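Local coordinates for protein Non-sulfated chondroitin lyase E66 (Autographa californica nucleopolyhedrovirus, PDB 3VSN) that degrades non-sulfated chondroitin as a viral envelope lyase and is essential for oral infectivity, perhaps by digesting the chondroitin sulfate barrier of the host midgut's peritrophic matrix, at residues 318-330 / 417-429. Residues are numbered along the deposited sequence; the frame is centred on the assembly and turned at random.
Sequences AVHSADYSKVLTK and TAIAKTDTAGAIL
Leu328 and Ile419 meet between two stacked β-hairpins, 318-330 and 417-429, each belonging to a different antiparallel sheet, so the contact is face-to-face packing of a β-sandwich. The axes of the facing strand segments approach to 7.8 Å at 154°, nearly antiparallel. The tight part is apolar. Leu328, its CG anti to the backbone N (chi1 170°), sends its two methyls to different neighbours: CD1 lies 3.8 Å from Ile419 CG2, while CD2 reaches over the backbone of Gly426 and Ala427 to Ile428 CG2. Branched aliphatic chains suit this interface because each can touch several neighbours at once; Ile419 also puts CG2 3.6 Å from Ser321 CB and extends CD1 toward the carbonyl oxygens of Ala322 and Val327. Gly426, lacking a side chain, allows Leu328 CD1 and Val319 CG1 to come down on its CA, and Val319 CG2 covers the carbonyl of Thr424.

Toward the margins lysines take over, their long methylene chains packing while their amines find oxygens. Lys326 is part of a G1 β-bulge, in which it and Val327 both face Ala322; its CD lies 3.6 Å from Thr417 CB, and its NZ is gripped by the carbonyls of Asp323 and Thr417, water 3 and a salt bridge to Glu608. At the other end Lys330 NZ bonds Thr424 O, and Asp450 supplies its counter-charge. The solvent side is looser at Asp423, which is exposed, and where water 1 bridges Val319 N and Asp423 O. Lys421, though partly exposed, packs closely: its chain slides past Val319 with CD 3.3 Å from Val319 O, and a bend at the last torsion (chi4 -68°) turns NZ to donate to Ser321 OG at 2.8 Å.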
# COMPACT_ATOMS: atom_id res chain seq x y z
N ALA A 318 0.83 15.73 -3.55
CA ALA A 318 0.00 15.58 -4.74
C ALA A 318 -1.26 14.77 -4.51
O ALA A 318 -1.37 14.04 -3.52
CB ALA A 318 0.82 14.94 -5.86
N VAL A 319 -2.19 14.90 -5.45
CA VAL A 319 -3.35 14.03 -5.52
C VAL A 319 -3.12 13.08 -6.70
O VAL A 319 -2.83 13.52 -7.81
CB VAL A 319 -4.65 14.83 -5.71
CG1 VAL A 319 -5.87 13.91 -5.71
CG2 VAL A 319 -4.78 15.89 -4.61
N HIS A 320 -3.23 11.78 -6.44
CA HIS A 320 -2.98 10.74 -7.45
C HIS A 320 -4.23 9.95 -7.70
O HIS A 320 -5.03 9.73 -6.78
CB HIS A 320 -1.91 9.77 -6.96
CG HIS A 320 -0.61 10.42 -6.57
ND1 HIS A 320 0.25 10.93 -7.47
CD2 HIS A 320 -0.02 10.59 -5.32
CE1 HIS A 320 1.32 11.42 -6.83
NE2 HIS A 320 1.16 11.21 -5.51
N SER A 321 -4.41 9.49 -8.93
CA SER A 321 -5.53 8.60 -9.24
C SER A 321 -5.17 7.46 -10.17
O SER A 321 -4.39 7.62 -11.10
CB SER A 321 -6.71 9.39 -9.82
OG SER A 321 -6.40 9.91 -11.10
N ALA A 322 -5.75 6.29 -9.89
CA ALA A 322 -5.65 5.16 -10.79
C ALA A 322 -7.07 4.88 -11.27
O ALA A 322 -7.88 4.29 -10.55
CB ALA A 322 -5.08 3.96 -10.05
N ASP A 323 -7.37 5.35 -12.49
CA ASP A 323 -8.75 5.43 -12.98
C ASP A 323 -9.38 4.09 -13.37
O ASP A 323 -10.60 3.96 -13.40
CB ASP A 323 -8.85 6.40 -14.16
CG ASP A 323 -8.49 7.84 -13.79
OD1 ASP A 323 -8.44 8.18 -12.58
OD2 ASP A 323 -8.26 8.63 -14.73
N TYR A 324 -8.54 3.11 -13.69
CA TYR A 324 -9.01 1.77 -14.04
C TYR A 324 -9.03 0.82 -12.84
O TYR A 324 -9.98 0.05 -12.66
CB TYR A 324 -8.11 1.16 -15.12
CG TYR A 324 -8.39 1.66 -16.52
CD1 TYR A 324 -9.45 1.15 -17.26
CD2 TYR A 324 -7.56 2.62 -17.11
CE1 TYR A 324 -9.69 1.59 -18.55
CE2 TYR A 324 -7.80 3.06 -18.40
CZ TYR A 324 -8.86 2.55 -19.12
OH TYR A 324 -9.10 2.99 -20.40
N SER A 325 -7.97 0.88 -12.03
CA SER A 325 -7.81 -0.01 -10.88
C SER A 325 -8.58 0.52 -9.66
O SER A 325 -8.83 -0.23 -8.71
CB SER A 325 -6.33 -0.17 -10.54
OG SER A 325 -5.62 -0.72 -11.63
N LYS A 326 -8.93 1.80 -9.72
CA LYS A 326 -9.81 2.48 -8.74
C LYS A 326 -9.14 2.79 -7.40
O LYS A 326 -9.50 2.23 -6.36
CB LYS A 326 -11.15 1.73 -8.53
CG LYS A 326 -11.84 1.24 -9.80
CD LYS A 326 -12.09 2.35 -10.81
CE LYS A 326 -12.82 1.83 -12.04
NZ LYS A 326 -13.11 2.91 -13.03
N VAL A 327 -8.15 3.68 -7.43
CA VAL A 327 -7.52 4.18 -6.21
C VAL A 327 -7.37 5.70 -6.33
O VAL A 327 -6.90 6.20 -7.35
CB VAL A 327 -6.13 3.52 -5.95
CG1 VAL A 327 -5.50 4.07 -4.68
CG2 VAL A 327 -6.26 2.01 -5.85
N LEU A 328 -7.81 6.41 -5.30
CA LEU A 328 -7.57 7.84 -5.17
C LEU A 328 -6.76 8.08 -3.91
O LEU A 328 -7.15 7.64 -2.83
CB LEU A 328 -8.90 8.62 -5.10
CG LEU A 328 -8.83 10.11 -4.75
CD1 LEU A 328 -8.17 10.92 -5.85
CD2 LEU A 328 -10.23 10.66 -4.46
N THR A 329 -5.64 8.79 -4.05
CA THR A 329 -4.72 8.99 -2.94
C THR A 329 -4.24 10.43 -2.89
O THR A 329 -3.89 11.01 -3.92
CB THR A 329 -3.53 8.01 -3.05
OG1 THR A 329 -4.01 6.67 -2.94
CG2 THR A 329 -2.49 8.26 -1.95
N LYS A 330 -4.23 11.01 -1.70
CA LYS A 330 -3.73 12.36 -1.52
C LYS A 330 -2.68 12.39 -0.43
O LYS A 330 -2.89 11.86 0.66
CB LYS A 330 -4.87 13.33 -1.19
CG LYS A 330 -4.42 14.75 -0.89
CD LYS A 330 -5.62 15.66 -0.67
CE LYS A 330 -5.22 16.96 0.01
NZ LYS A 330 -4.46 17.89 -0.87
N THR A 417 -16.87 2.75 -10.52
CA THR A 417 -16.19 3.82 -9.78
C THR A 417 -15.66 4.91 -10.71
O THR A 417 -15.04 4.61 -11.74
CB THR A 417 -15.04 3.25 -8.91
OG1 THR A 417 -15.58 2.40 -7.89
CG2 THR A 417 -14.25 4.37 -8.24
N ALA A 418 -15.90 6.16 -10.34
CA ALA A 418 -15.34 7.30 -11.06
C ALA A 418 -14.47 8.13 -10.14
O ALA A 418 -14.74 8.25 -8.94
CB ALA A 418 -16.45 8.15 -11.67
N ILE A 419 -13.41 8.70 -10.71
CA ILE A 419 -12.48 9.55 -9.97
C ILE A 419 -12.21 10.82 -10.76
O ILE A 419 -12.00 10.77 -11.97
CB ILE A 419 -11.15 8.81 -9.67
CG1 ILE A 419 -11.40 7.52 -8.88
CG2 ILE A 419 -10.20 9.72 -8.88
CD1 ILE A 419 -10.22 6.56 -8.85
N ALA A 420 -12.24 11.97 -10.08
CA ALA A 420 -11.85 13.24 -10.69
C ALA A 420 -10.95 13.98 -9.72
O ALA A 420 -11.23 14.03 -8.53
CB ALA A 420 -13.08 14.08 -11.03
N LYS A 421 -9.86 14.54 -10.23
CA LYS A 421 -8.93 15.27 -9.37
C LYS A 421 -8.41 16.55 -10.01
O LYS A 421 -8.33 16.67 -11.23
CB LYS A 421 -7.76 14.37 -8.94
CG LYS A 421 -6.82 13.99 -10.07
CD LYS A 421 -5.63 13.17 -9.57
CE LYS A 421 -4.56 13.03 -10.64
NZ LYS A 421 -5.02 12.19 -11.79
N THR A 422 -8.05 17.49 -9.14
CA THR A 422 -7.39 18.73 -9.53
C THR A 422 -6.09 18.87 -8.73
O THR A 422 -5.59 17.87 -8.19
CB THR A 422 -8.29 19.96 -9.31
OG1 THR A 422 -8.73 19.99 -7.95
CG2 THR A 422 -9.50 19.93 -10.25
N ASP A 423 -5.58 20.09 -8.61
CA ASP A 423 -4.30 20.37 -7.95
C ASP A 423 -4.22 19.85 -6.52
O ASP A 423 -3.28 19.14 -6.16
CB ASP A 423 -4.03 21.88 -7.93
CG ASP A 423 -3.40 22.38 -9.21
OD1 ASP A 423 -3.24 21.57 -10.15
OD2 ASP A 423 -3.06 23.58 -9.27
N THR A 424 -5.21 20.20 -5.70
CA THR A 424 -5.19 19.88 -4.28
C THR A 424 -6.36 19.01 -3.83
O THR A 424 -6.41 18.59 -2.67
CB THR A 424 -5.18 21.16 -3.40
OG1 THR A 424 -6.46 21.80 -3.48
CG2 THR A 424 -4.08 22.13 -3.85
N ALA A 425 -7.28 18.73 -4.74
CA ALA A 425 -8.50 18.01 -4.38
C ALA A 425 -8.76 16.82 -5.29
O ALA A 425 -8.36 16.81 -6.45
CB ALA A 425 -9.69 18.96 -4.37
N GLY A 426 -9.43 15.81 -4.74
CA GLY A 426 -9.81 14.63 -5.51
C GLY A 426 -11.11 14.06 -4.98
O GLY A 426 -11.30 13.96 -3.77
N ALA A 427 -12.00 13.70 -5.89
CA ALA A 427 -13.27 13.07 -5.53
C ALA A 427 -13.36 11.67 -6.11
O ALA A 427 -12.86 11.40 -7.21
CB ALA A 427 -14.44 13.91 -6.01
N ILE A 428 -14.00 10.77 -5.37
CA ILE A 428 -14.22 9.41 -5.83
C ILE A 428 -15.67 9.00 -5.59
O ILE A 428 -16.22 9.23 -4.51
CB ILE A 428 -13.19 8.42 -5.22
CG1 ILE A 428 -13.43 6.99 -5.73
CG2 ILE A 428 -13.19 8.48 -3.69
CD1 ILE A 428 -12.25 6.06 -5.51
N LEU A 429 -16.28 8.42 -6.62
CA LEU A 429 -17.69 8.05 -6.60
C LEU A 429 -17.79 6.56 -6.86
O LEU A 429 -17.39 6.09 -7.93
CB LEU A 429 -18.45 8.83 -7.69
CG LEU A 429 -19.93 8.51 -7.90
CD1 LEU A 429 -20.74 8.73 -6.63
CD2 LEU A 429 -20.49 9.34 -9.05
O HOH W 1 -1.81 17.13 -7.23
O HOH W 2 -2.51 10.39 -10.94
O HOH W 3 -15.93 1.76 -13.12